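Local coordinates for NADB-Rossmann Superfamily protein (Streptococcus agalactiae, PDB 3LEC), which probably methylates N1 of adenine 22 in tRNA, and binds a zinc ion in the crystal, at residues N127-L132 with E172-P177; I37-L40 with Y44-F47; S83-A88 with I112-H117; F200-I205 with E211-L216; Q59-N64 with I74-A79. All coordinates share one frame; numbering follows the deposited sequence. Where two conformers were deposited one is given.

Contact 1 (N127-L132 with E172-P177); sequences NREDDL and ELRFGP. With SO4 (sulfate ion), chain C.
R174 reaches E129 and D130 with its guanidinium, and the three charged side chains form one salt-bridge network. The two carboxylates approach it differently. E129 OE2 lies at the edge of the guanidinium, in its plane, 3.0 Å from R174 NH1, with the carboxylate turned 73° against it. D130 instead stacks on one guanidinium face: the two planes are only 14° apart, and D130 OD2 stands 3.5 Å from R174 NH2 but well out of the plane, so the pair attracts through charge without a directed hydrogen bond. R174 bends twice in mid-chain, at chi2 and chi3, which brings its guanidinium back to the start of helix 129-138.

Backbone packing adds a CA-H...O contact, D130 CA to L173 O at 3.4 Å; that carbonyl also accepts a hydrogen bond from R133. On the far flank N127 ND2 donates an almost straight hydrogen bond (172°) to O1 of a sulfate, probably from the crystallisation liquor, 3.3 Å away.

The contact sets the N-terminal turn of helix 129-138 against the C-terminal turn of helix 170-175. K190 of helix 185-204 gives E129 a second cationic partner, and L132 packs on helix 101-110 and strand 155-163.

Contact 2 (I37-L40 with Y44-F47); sequences IFLL and YCDF
The carbonyl of L39, near the end of helix 34-41, receives two weak backbone hydrogen bonds, from Y44 N and C45 N, as the chain comes round into strand 45-52. The bond from Y44 N to L39 O, 2.9 Å long, is clearly bent (128° at the hydrogen). That from C45 N to L39 O is longer, 3.3 Å, but straighter (146°), and together they tie the helix end to the first residues beyond the turn.

Three neighbouring helix side chains then cover this corner. L39 meets C45 with its CD1 branch, 3.7 Å from C45 SG, while its CB lies almost as near the sulfur; the other branch, CD2, is turned to Y44 CB. C45 carries its sulfur beside the backbone N (chi1 -70°), pointing it back along the L39 side chain. L40 works differently: its CB bond leads away from the strand, yet CD1 swings round to lie 3.4 Å from the backbone oxygen C45 O, and CD2 comes 4.1 Å from C45 CB. At the outer margin the rings of F38 and Y44 meet at a slant, F38 CZ to Y44 CE2 at 4.1 Å. K21 makes a cation-pi contact with the Y44 ring.

Inward, L39 and C45 pack on L25 and A23 of strand 23-28, and L40 lies on I74 of strand 74-78. Helix and strand are the second and third elements of the beta-alpha-beta unit 23-28, 34-41, 45-52, the repeating crossover of a Rossmann-like fold, and this turn closes it.

Contact 3 (S83-A88 with I112-H117); sequences SAFEEA and IDKLQH
One face of the F85 ring is covered by K114, whose CE sits 4.1 Å above the ring plane and toward the rim rather than over the centre. K114 CB lies near the same end of the ring, 4.1 Å from F85 CZ, and the K114 carbonyl oxygen comes still nearer, 3.4 Å from that carbon. Both segments belong to loops of the Rossmann-like fold: 83-88 lies in the connection between strands 74-78 and 93-99, while residues 112-117 are part of the one between helix 101-110 and strand 120-125.

The two side chains run past each other in opposite directions, which brings the ammonium end of the lysine to the backbone of F85. K114 is extended as far as CD and then bends at chi3 (74°). Its ammonium nitrogen is 5.0 Å from the ring centroid, so any cation-pi attraction is long and at most weak; the polar hold is the bond to the carbonyl. The E86 carboxylate lies nearby without touching and may add a slight favourable charge.

The F85 ring, itself buried, also packs on L26 of strand 23-28 and I94 of strand 93-99. L115 of the second loop also touches I94, and its carbonyl is hydrogen-bonded to H163. Across the contact, K114 NZ donates to F85 O over 2.6 Å, tilted 20° from the carbonyl plane, with a C=O...N angle of 157°.

Contact 4 (F200-I205 with E211-L216); sequences FALNSI and EERAIL
L202 and R213 cross at about a right angle, the leucine's CD2 methyl lying 3.8 Å above the centre of the R213 guanidinium. They stand in an antiparallel helical hairpin: the segment axes of helices 200-204 and 211-216 run at 159° to each other and approach to 9.7 Å, near the turn that joins the two long C-terminal helices 185-204 and 210-227.

The same L202 methyl reaches the aliphatic part of the arginine, 3.8 Å from R213 CB. I205, just past the end of its helix, slides along R213 in the opposite sense and brings CG2 to 3.7 Å from R213 CG. L202 CD2 and I205 CG2 thus both pack on R213 CG. A bend at chi3 (79°) turns the guanidinium toward the end of the first helix, where its exact placing is doubtful because the model sets it too close to the I205 carbonyl. R213 NH2 lies 2.9 Å from L202 O there.

L216, one turn further along the second helix, points its CB bond at the first helix and crosses I205 at about a right angle. Its CD1 methyl also approaches A201 CB and the backbone at L202 CA, while L216 CB faces L202 CD2. Further along the same helix, E217 and I220 touch L202 as well. Where the leucine and isoleucine cross, L216 CD1 and I205 CD1 are 3.8 Å apart.

Contact 5 (Q59-N64 with I74-A79); sequences QSALKN and IDVRLA
Helix 55-67 and strand 74-78 are the last two elements of the beta-alpha-beta unit that starts with strand 45-52, and here the helix lies against the outermost parallel strand of the sheet. A61, L62 and V76 carry the contact, and all of it is apolar.

V76 points its CB bond toward the helix and divides its two methyls between neighbouring residues. CG1, set anti to the valine's own backbone N (chi1 178°), meets A61 CB at 3.8 Å. CG2 is placed over the helix backbone, 4.0 Å from L62 CA. The small A61 side chain lets the valine come close to the helix surface at this point. L62 approaches V76 at a slant, its CD2 branch 3.9 Å from V76 CB, and with A61 forms an apolar patch on which the valine packs.

D75 and R77, whose CB bonds lead away from the helix, pair on the other face of the strand. R77 NH2 donates to D75 OD2 over 2.8 Å, meeting the oxygen on its anti side, with the oxygen near the guanidinium plane; D89 is a second carboxylate partner of R77. Y58 and V65 extend the helix's cover over V76, and A61 also touches E52 of the neighbouring strand. A helix that forms the crossover between two parallel neighbouring strands and packs on the sheet is the arrangement of Rossmann-like folds, to which such methyltransferases belong.

How the contacts relate
Along the chain the contacts close in the order 2, 5, 3, 1, 4, none nested in another. Contacts 2 and 5 adjoin, their centres 15 Å apart: they belong to successive beta-alpha-beta units sharing strand 45-52, and L40 packs on I74 between them. Contact 3 touches contact 5 where A84 meets R77 and A79. These three lie at the parallel, Rossmann-like half of the sheet, contact 3 in its connecting loops. Contact 1, centred about 25 Å from contact 3, lies beyond it toward the antiparallel strands, and contact 4 is the outlying helical hairpin, about 47 Å from contact 2 between centres. The chain thus leads from a compact sheet core to a projecting C-terminal helix pair.

Contact 1 (N127-L132 with E172-P177)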
# COMPACT_ATOMS: atom_id res chain seq x y z
N ASN A 127 -4.81 4.09 -5.54
CA ASN A 127 -4.84 4.41 -6.96
C ASN A 127 -3.42 4.66 -7.44
O ASN A 127 -2.48 4.56 -6.64
CB ASN A 127 -5.68 5.68 -7.19
CG ASN A 127 -5.22 6.83 -6.33
OD1 ASN A 127 -4.05 7.20 -6.35
ND2 ASN A 127 -6.13 7.40 -5.57
N ARG A 128 -3.25 4.95 -8.73
CA ARG A 128 -1.92 5.24 -9.31
C ARG A 128 -0.89 4.22 -8.88
O ARG A 128 0.26 4.56 -8.60
CB ARG A 128 -1.44 6.66 -8.96
CG ARG A 128 -2.41 7.77 -9.38
CD ARG A 128 -1.78 9.16 -9.35
NE ARG A 128 -2.44 10.06 -10.31
CZ ARG A 128 -3.41 10.91 -10.01
NH1 ARG A 128 -3.84 11.03 -8.76
NH2 ARG A 128 -3.93 11.67 -10.97
N GLU A 129 -1.30 2.95 -8.88
CA GLU A 129 -0.46 1.85 -8.46
C GLU A 129 0.75 1.77 -9.38
O GLU A 129 1.84 1.40 -8.94
CB GLU A 129 -1.24 0.54 -8.52
CG GLU A 129 -2.48 0.48 -7.60
CD GLU A 129 -3.78 0.96 -8.25
OE1 GLU A 129 -4.86 0.59 -7.73
OE2 GLU A 129 -3.76 1.73 -9.23
N ASP A 130 0.56 2.10 -10.65
CA ASP A 130 1.64 2.03 -11.62
C ASP A 130 2.77 3.01 -11.30
O ASP A 130 3.95 2.68 -11.47
CB ASP A 130 1.11 2.25 -13.05
CG ASP A 130 0.46 3.63 -13.25
OD1 ASP A 130 0.55 4.13 -14.40
OD2 ASP A 130 -0.13 4.21 -12.29
N ASP A 131 2.41 4.21 -10.81
CA ASP A 131 3.41 5.18 -10.39
C ASP A 131 4.25 4.70 -9.20
O ASP A 131 5.44 4.97 -9.11
CB ASP A 131 2.75 6.52 -10.06
CG ASP A 131 2.25 7.24 -11.29
OD1 ASP A 131 2.78 7.02 -12.40
OD2 ASP A 131 1.31 8.07 -11.15
N LEU A 132 3.61 3.98 -8.29
CA LEU A 132 4.30 3.40 -7.15
C LEU A 132 5.23 2.27 -7.63
O LEU A 132 6.38 2.20 -7.24
CB LEU A 132 3.32 2.90 -6.09
CG LEU A 132 3.89 2.17 -4.86
CD1 LEU A 132 4.90 3.03 -4.09
CD2 LEU A 132 2.77 1.71 -3.94
N GLU A 172 3.60 -4.95 -16.69
CA GLU A 172 3.79 -5.34 -15.29
C GLU A 172 3.67 -4.13 -14.38
O GLU A 172 3.13 -4.23 -13.28
CB GLU A 172 5.15 -6.03 -15.08
CG GLU A 172 5.21 -7.51 -15.49
CD GLU A 172 6.64 -8.04 -15.58
OE1 GLU A 172 7.56 -7.27 -15.93
OE2 GLU A 172 6.85 -9.24 -15.30
N LEU A 173 4.14 -2.98 -14.84
CA LEU A 173 4.02 -1.76 -14.06
C LEU A 173 2.54 -1.44 -13.85
O LEU A 173 2.13 -1.12 -12.74
CB LEU A 173 4.76 -0.59 -14.73
CG LEU A 173 6.29 -0.58 -14.68
CD1 LEU A 173 6.91 0.41 -15.67
CD2 LEU A 173 6.80 -0.30 -13.26
N ARG A 174 1.75 -1.57 -14.91
CA ARG A 174 0.36 -1.12 -14.88
C ARG A 174 -0.55 -2.14 -14.20
O ARG A 174 -1.44 -1.77 -13.44
CB ARG A 174 -0.16 -0.78 -16.30
CG ARG A 174 -1.69 -0.53 -16.37
CD ARG A 174 -2.14 0.76 -15.65
NE ARG A 174 -2.24 0.66 -14.18
CZ ARG A 174 -2.63 1.66 -13.38
NH1 ARG A 174 -2.71 1.47 -12.07
NH2 ARG A 174 -2.96 2.85 -13.89
N PHE A 175 -0.32 -3.43 -14.46
CA PHE A 175 -1.21 -4.49 -13.98
C PHE A 175 -0.73 -5.25 -12.75
O PHE A 175 -1.56 -5.79 -12.00
CB PHE A 175 -1.54 -5.46 -15.13
CG PHE A 175 -2.24 -4.79 -16.27
CD1 PHE A 175 -3.61 -4.63 -16.23
CD2 PHE A 175 -1.53 -4.28 -17.34
CE1 PHE A 175 -4.27 -3.98 -17.26
CE2 PHE A 175 -2.19 -3.63 -18.39
CZ PHE A 175 -3.56 -3.48 -18.34
N GLY A 176 0.59 -5.27 -12.57
CA GLY A 176 1.21 -5.96 -11.43
C GLY A 176 1.76 -7.31 -11.86
O GLY A 176 1.03 -8.11 -12.45
N PRO A 177 3.06 -7.56 -11.60
CA PRO A 177 3.67 -8.80 -12.04
C PRO A 177 2.96 -10.02 -11.45
O PRO A 177 2.71 -11.00 -12.17
CB PRO A 177 5.12 -8.68 -11.53
CG PRO A 177 5.01 -7.64 -10.37
CD PRO A 177 4.00 -6.68 -10.88
S SO4 C . -5.42 10.05 -2.43
O1 SO4 C . -5.13 9.99 -3.86
O2 SO4 C . -6.30 11.19 -2.18
O3 SO4 C . -6.12 8.82 -2.04
O4 SO4 C . -4.15 10.20 -1.70

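Contact 2 (I37-L40 with Y44-F47)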
# COMPACT_ATOMS: atom_id res chain seq x y z
N ILE A 37 -2.63 -2.36 16.64
CA ILE A 37 -3.32 -2.99 17.77
C ILE A 37 -3.63 -4.46 17.50
O ILE A 37 -3.45 -5.30 18.36
CB ILE A 37 -4.62 -2.21 18.20
CG1 ILE A 37 -4.23 -0.88 18.86
CG2 ILE A 37 -5.50 -3.03 19.15
CD1 ILE A 37 -5.32 0.17 18.81
N PHE A 38 -4.10 -4.76 16.30
CA PHE A 38 -4.39 -6.13 15.94
C PHE A 38 -3.14 -6.99 16.12
O PHE A 38 -3.17 -8.03 16.77
CB PHE A 38 -4.88 -6.26 14.50
CG PHE A 38 -5.06 -7.69 14.09
CD1 PHE A 38 -6.07 -8.47 14.66
CD2 PHE A 38 -4.15 -8.29 13.22
CE1 PHE A 38 -6.22 -9.82 14.33
CE2 PHE A 38 -4.29 -9.65 12.85
CZ PHE A 38 -5.31 -10.41 13.41
N LEU A 39 -2.04 -6.50 15.55
CA LEU A 39 -0.82 -7.30 15.46
C LEU A 39 -0.22 -7.50 16.84
O LEU A 39 0.28 -8.59 17.13
CB LEU A 39 0.19 -6.63 14.53
CG LEU A 39 -0.23 -6.66 13.06
CD1 LEU A 39 0.79 -5.91 12.23
CD2 LEU A 39 -0.42 -8.14 12.57
N LEU A 40 -0.27 -6.45 17.67
CA LEU A 40 0.26 -6.54 19.04
C LEU A 40 -0.64 -7.32 20.00
O LEU A 40 -0.13 -8.07 20.85
CB LEU A 40 0.58 -5.15 19.61
CG LEU A 40 2.02 -4.67 19.41
CD1 LEU A 40 3.03 -5.65 20.05
CD2 LEU A 40 2.37 -4.45 17.92
N TYR A 44 1.50 -11.18 17.34
CA TYR A 44 2.09 -11.46 16.02
C TYR A 44 3.27 -10.57 15.65
O TYR A 44 4.04 -10.88 14.72
CB TYR A 44 1.05 -11.36 14.91
CG TYR A 44 -0.07 -12.39 14.97
CD1 TYR A 44 0.09 -13.61 15.62
CD2 TYR A 44 -1.28 -12.15 14.31
CE1 TYR A 44 -0.93 -14.54 15.65
CE2 TYR A 44 -2.30 -13.07 14.34
CZ TYR A 44 -2.12 -14.27 15.00
OH TYR A 44 -3.12 -15.21 15.02
N CYS A 45 3.37 -9.43 16.32
CA CYS A 45 4.54 -8.57 16.18
C CYS A 45 5.10 -8.28 17.55
O CYS A 45 4.41 -8.43 18.55
CB CYS A 45 4.20 -7.26 15.48
SG CYS A 45 3.81 -7.48 13.73
N ASP A 46 6.35 -7.82 17.58
CA ASP A 46 7.04 -7.56 18.82
C ASP A 46 6.86 -6.13 19.31
O ASP A 46 6.88 -5.89 20.52
CB ASP A 46 8.53 -7.85 18.65
CG ASP A 46 8.85 -9.33 18.76
OD1 ASP A 46 7.91 -10.14 18.95
OD2 ASP A 46 10.05 -9.67 18.67
N PHE A 47 6.67 -5.19 18.37
CA PHE A 47 6.68 -3.75 18.66
C PHE A 47 6.13 -3.02 17.45
O PHE A 47 6.33 -3.46 16.30
CB PHE A 47 8.11 -3.27 18.97
CG PHE A 47 8.26 -1.77 19.10
CD1 PHE A 47 7.77 -1.10 20.22
CD2 PHE A 47 8.92 -1.04 18.12
CE1 PHE A 47 7.93 0.28 20.34
CE2 PHE A 47 9.07 0.32 18.23
CZ PHE A 47 8.58 0.98 19.35

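Contact 3 (S83-A88 with I112-H117)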
# COMPACT_ATOMS: atom_id res chain seq x y z
N SER A 83 10.01 10.04 9.43
CA SER A 83 10.65 10.62 10.61
C SER A 83 10.05 10.05 11.90
O SER A 83 10.57 10.28 13.00
CB SER A 83 10.48 12.15 10.62
OG SER A 83 11.23 12.78 9.59
N ALA A 84 8.94 9.31 11.77
CA ALA A 84 8.27 8.70 12.91
C ALA A 84 9.10 7.56 13.51
O ALA A 84 8.74 7.00 14.52
CB ALA A 84 6.91 8.18 12.51
N PHE A 85 10.21 7.20 12.88
CA PHE A 85 11.10 6.20 13.52
C PHE A 85 12.58 6.58 13.50
O PHE A 85 12.98 7.49 12.78
CB PHE A 85 10.87 4.77 13.02
CG PHE A 85 11.61 4.42 11.75
CD1 PHE A 85 12.67 3.52 11.78
CD2 PHE A 85 11.22 4.96 10.54
CE1 PHE A 85 13.35 3.19 10.61
CE2 PHE A 85 11.88 4.64 9.37
CZ PHE A 85 12.96 3.76 9.40
N GLU A 86 13.36 5.88 14.33
CA GLU A 86 14.78 6.14 14.49
C GLU A 86 15.52 4.83 14.47
O GLU A 86 14.93 3.78 14.66
CB GLU A 86 15.04 6.80 15.85
CG GLU A 86 14.84 8.29 15.90
CD GLU A 86 15.52 8.90 17.11
OE1 GLU A 86 15.28 8.41 18.24
OE2 GLU A 86 16.27 9.89 16.93
N GLU A 87 16.84 4.88 14.28
CA GLU A 87 17.68 3.67 14.41
C GLU A 87 17.40 2.82 15.67
O GLU A 87 17.29 1.57 15.60
CB GLU A 87 19.16 4.06 14.32
CG GLU A 87 20.17 2.89 14.43
CD GLU A 87 21.62 3.39 14.57
OE1 GLU A 87 21.83 4.61 14.66
OE2 GLU A 87 22.55 2.55 14.56
N ALA A 88 17.30 3.50 16.83
CA ALA A 88 17.12 2.84 18.12
C ALA A 88 15.86 2.01 18.22
O ALA A 88 15.73 1.16 19.10
CB ALA A 88 17.18 3.87 19.29
N ILE A 112 14.16 8.17 1.60
CA ILE A 112 14.73 6.94 1.06
C ILE A 112 15.91 6.38 1.88
O ILE A 112 16.03 5.15 2.04
CB ILE A 112 15.10 7.08 -0.45
CG1 ILE A 112 15.49 5.71 -1.02
CG2 ILE A 112 16.19 8.15 -0.69
CD1 ILE A 112 15.38 5.60 -2.52
N ASP A 113 16.76 7.26 2.40
CA ASP A 113 17.90 6.80 3.21
C ASP A 113 17.46 5.98 4.43
O ASP A 113 18.15 5.04 4.85
CB ASP A 113 18.75 8.00 3.66
CG ASP A 113 19.55 8.63 2.50
OD1 ASP A 113 19.60 8.04 1.39
OD2 ASP A 113 20.14 9.72 2.69
N LYS A 114 16.31 6.32 5.01
CA LYS A 114 15.79 5.61 6.19
C LYS A 114 15.35 4.16 5.92
O LYS A 114 15.15 3.38 6.84
CB LYS A 114 14.67 6.42 6.85
CG LYS A 114 15.13 7.82 7.25
CD LYS A 114 14.31 8.39 8.38
CE LYS A 114 14.65 7.73 9.71
NZ LYS A 114 14.37 8.64 10.84
N LEU A 115 15.23 3.80 4.65
CA LEU A 115 14.75 2.48 4.30
C LEU A 115 15.90 1.49 4.28
O LEU A 115 15.69 0.28 4.14
CB LEU A 115 14.05 2.53 2.93
CG LEU A 115 12.81 3.43 2.87
CD1 LEU A 115 12.34 3.59 1.44
CD2 LEU A 115 11.70 2.85 3.72
N GLN A 116 17.13 2.00 4.42
CA GLN A 116 18.32 1.17 4.23
C GLN A 116 18.29 -0.09 5.09
O GLN A 116 18.69 -1.16 4.63
CB GLN A 116 19.60 1.98 4.48
N HIS A 117 17.80 0.02 6.32
CA HIS A 117 17.73 -1.13 7.22
C HIS A 117 16.32 -1.76 7.38
O HIS A 117 16.12 -2.67 8.19
CB HIS A 117 18.39 -0.80 8.58
CG HIS A 117 19.86 -0.54 8.47
ND1 HIS A 117 20.76 -1.53 8.11
CD2 HIS A 117 20.59 0.59 8.60
CE1 HIS A 117 21.98 -1.02 8.05
NE2 HIS A 117 21.90 0.27 8.32

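Contact 4 (F200-I205 with E211-L216)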
# COMPACT_ATOMS: atom_id res chain seq x y z
N PHE A 200 -16.29 4.75 -22.30
CA PHE A 200 -17.12 5.95 -22.13
C PHE A 200 -16.29 7.22 -22.34
O PHE A 200 -16.74 8.17 -23.00
CB PHE A 200 -17.76 5.99 -20.73
CG PHE A 200 -19.05 5.26 -20.61
CD1 PHE A 200 -20.23 5.77 -21.18
CD2 PHE A 200 -19.14 4.11 -19.85
CE1 PHE A 200 -21.47 5.10 -21.03
CE2 PHE A 200 -20.37 3.43 -19.70
CZ PHE A 200 -21.53 3.94 -20.29
N ALA A 201 -15.09 7.26 -21.73
CA ALA A 201 -14.18 8.41 -21.81
C ALA A 201 -13.80 8.74 -23.27
O ALA A 201 -13.81 9.91 -23.68
CB ALA A 201 -12.91 8.15 -20.98
N LEU A 202 -13.45 7.72 -24.02
CA LEU A 202 -12.91 7.89 -25.37
C LEU A 202 -14.01 8.37 -26.30
O LEU A 202 -13.75 9.22 -27.15
CB LEU A 202 -12.28 6.58 -25.88
CG LEU A 202 -11.40 6.44 -27.15
CD1 LEU A 202 -12.15 5.87 -28.34
CD2 LEU A 202 -10.56 7.65 -27.56
N ASN A 203 -15.22 7.85 -26.12
CA ASN A 203 -16.37 8.24 -26.94
C ASN A 203 -16.92 9.61 -26.53
O ASN A 203 -17.75 10.20 -27.24
CB ASN A 203 -17.50 7.20 -26.88
CG ASN A 203 -17.05 5.79 -27.27
OD1 ASN A 203 -16.01 5.58 -27.92
ND2 ASN A 203 -17.85 4.80 -26.87
N SER A 204 -16.48 10.11 -25.39
CA SER A 204 -16.93 11.41 -24.91
C SER A 204 -16.05 12.54 -25.41
O SER A 204 -16.43 13.71 -25.33
CB SER A 204 -17.00 11.42 -23.39
OG SER A 204 -15.72 11.70 -22.84
N ILE A 205 -14.89 12.20 -25.96
CA ILE A 205 -13.90 13.22 -26.35
C ILE A 205 -13.91 13.45 -27.87
O ILE A 205 -14.03 12.50 -28.64
CB ILE A 205 -12.50 12.87 -25.74
CG1 ILE A 205 -12.49 13.27 -24.26
CG2 ILE A 205 -11.37 13.56 -26.48
CD1 ILE A 205 -11.65 12.38 -23.35
N GLU A 211 -4.27 13.83 -28.93
CA GLU A 211 -3.38 13.38 -27.88
C GLU A 211 -4.12 12.75 -26.72
O GLU A 211 -3.69 11.71 -26.20
CB GLU A 211 -2.48 14.52 -27.38
CG GLU A 211 -1.58 14.11 -26.22
CD GLU A 211 -0.42 13.21 -26.65
OE1 GLU A 211 -0.04 13.21 -27.86
OE2 GLU A 211 0.13 12.52 -25.78
N GLU A 212 -5.21 13.38 -26.28
CA GLU A 212 -5.98 12.82 -25.18
C GLU A 212 -6.57 11.46 -25.58
O GLU A 212 -6.57 10.50 -24.78
CB GLU A 212 -7.09 13.79 -24.74
N ARG A 213 -7.03 11.37 -26.82
CA ARG A 213 -7.58 10.15 -27.36
C ARG A 213 -6.50 9.06 -27.47
O ARG A 213 -6.76 7.90 -27.15
CB ARG A 213 -8.20 10.41 -28.74
CG ARG A 213 -9.45 11.26 -28.73
CD ARG A 213 -9.99 11.49 -30.14
NE ARG A 213 -10.73 10.34 -30.65
CZ ARG A 213 -11.97 10.03 -30.26
NH1 ARG A 213 -12.57 8.96 -30.75
NH2 ARG A 213 -12.60 10.77 -29.36
N ALA A 214 -5.31 9.43 -27.93
CA ALA A 214 -4.22 8.45 -28.05
C ALA A 214 -3.90 7.81 -26.70
O ALA A 214 -3.71 6.58 -26.62
CB ALA A 214 -2.98 9.07 -28.66
N ILE A 215 -3.84 8.63 -25.66
CA ILE A 215 -3.55 8.17 -24.29
C ILE A 215 -4.58 7.13 -23.92
O ILE A 215 -4.23 6.08 -23.38
CB ILE A 215 -3.54 9.35 -23.25
CG1 ILE A 215 -2.20 10.10 -23.18
CG2 ILE A 215 -3.76 8.85 -21.84
CD1 ILE A 215 -1.38 10.18 -24.44
N LEU A 216 -5.84 7.40 -24.25
CA LEU A 216 -6.93 6.48 -23.94
C LEU A 216 -6.85 5.22 -24.77
O LEU A 216 -7.01 4.13 -24.25
CB LEU A 216 -8.29 7.16 -24.13
CG LEU A 216 -8.58 8.27 -23.13
CD1 LEU A 216 -9.84 9.01 -23.52
CD2 LEU A 216 -8.67 7.72 -21.69

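Contact 5 (Q59-N64 with I74-A79)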
# COMPACT_ATOMS: atom_id res chain seq x y z
N GLN A 59 -4.09 12.00 18.34
CA GLN A 59 -4.83 11.81 19.58
C GLN A 59 -5.70 10.54 19.56
O GLN A 59 -5.78 9.81 20.56
CB GLN A 59 -5.67 13.06 19.90
CG GLN A 59 -4.83 14.33 20.13
CD GLN A 59 -3.96 14.26 21.38
OE1 GLN A 59 -4.16 13.41 22.24
NE2 GLN A 59 -3.01 15.17 21.49
N SER A 60 -6.33 10.28 18.41
CA SER A 60 -7.14 9.08 18.18
C SER A 60 -6.34 7.81 18.41
O SER A 60 -6.75 6.93 19.16
CB SER A 60 -7.67 9.07 16.74
OG SER A 60 -8.33 10.27 16.41
N ALA A 61 -5.21 7.71 17.73
CA ALA A 61 -4.35 6.54 17.86
C ALA A 61 -3.87 6.38 19.31
O ALA A 61 -3.90 5.28 19.86
CB ALA A 61 -3.18 6.65 16.90
N LEU A 62 -3.45 7.47 19.92
CA LEU A 62 -3.02 7.45 21.32
C LEU A 62 -4.09 6.88 22.21
O LEU A 62 -3.81 5.98 22.99
CB LEU A 62 -2.65 8.85 21.83
CG LEU A 62 -1.20 9.27 22.04
CD1 LEU A 62 -1.20 10.59 22.79
CD2 LEU A 62 -0.38 8.18 22.77
N LYS A 63 -5.32 7.39 22.08
CA LYS A 63 -6.44 6.93 22.92
C LYS A 63 -6.71 5.45 22.69
O LYS A 63 -6.91 4.71 23.65
CB LYS A 63 -7.72 7.73 22.65
N ASN A 64 -6.70 5.04 21.42
CA ASN A 64 -7.02 3.66 21.08
C ASN A 64 -5.99 2.70 21.64
O ASN A 64 -6.34 1.68 22.21
CB ASN A 64 -7.18 3.47 19.56
CG ASN A 64 -8.47 4.08 19.02
OD1 ASN A 64 -9.36 4.50 19.78
ND2 ASN A 64 -8.60 4.09 17.69
N ILE A 74 3.23 -0.27 21.83
CA ILE A 74 2.96 0.55 20.66
C ILE A 74 3.22 2.03 20.92
O ILE A 74 2.55 2.64 21.75
CB ILE A 74 1.54 0.36 20.10
CG1 ILE A 74 1.28 -1.12 19.77
CG2 ILE A 74 1.36 1.24 18.86
CD1 ILE A 74 -0.15 -1.41 19.30
N ASP A 75 4.19 2.58 20.21
CA ASP A 75 4.48 4.01 20.29
C ASP A 75 3.64 4.77 19.30
O ASP A 75 3.45 4.33 18.16
CB ASP A 75 5.97 4.29 20.05
CG ASP A 75 6.84 4.01 21.27
OD1 ASP A 75 6.29 3.77 22.36
OD2 ASP A 75 8.08 4.03 21.12
N VAL A 76 3.12 5.92 19.72
CA VAL A 76 2.33 6.72 18.81
C VAL A 76 3.10 8.01 18.70
O VAL A 76 3.48 8.59 19.72
CB VAL A 76 0.89 6.95 19.33
CG1 VAL A 76 0.11 7.84 18.36
CG2 VAL A 76 0.15 5.62 19.59
N ARG A 77 3.43 8.41 17.48
CA ARG A 77 4.29 9.56 17.26
C ARG A 77 3.73 10.55 16.26
O ARG A 77 3.08 10.16 15.28
CB ARG A 77 5.70 9.11 16.87
CG ARG A 77 6.33 8.23 17.94
CD ARG A 77 7.79 7.97 17.70
NE ARG A 77 8.27 6.92 18.59
CZ ARG A 77 9.37 6.20 18.39
NH1 ARG A 77 10.15 6.44 17.35
NH2 ARG A 77 9.71 5.26 19.25
N LEU A 78 3.95 11.84 16.54
CA LEU A 78 3.52 12.89 15.64
C LEU A 78 4.74 13.34 14.88
O LEU A 78 5.56 14.09 15.41
CB LEU A 78 2.95 14.08 16.41
CG LEU A 78 2.03 15.13 15.76
CD1 LEU A 78 1.83 16.28 16.75
CD2 LEU A 78 2.55 15.66 14.45
N ALA A 79 4.85 12.88 13.63
CA ALA A 79 6.04 13.13 12.84
C ALA A 79 5.75 12.98 11.35
O ALA A 79 4.90 12.17 10.95
CB ALA A 79 7.17 12.17 13.27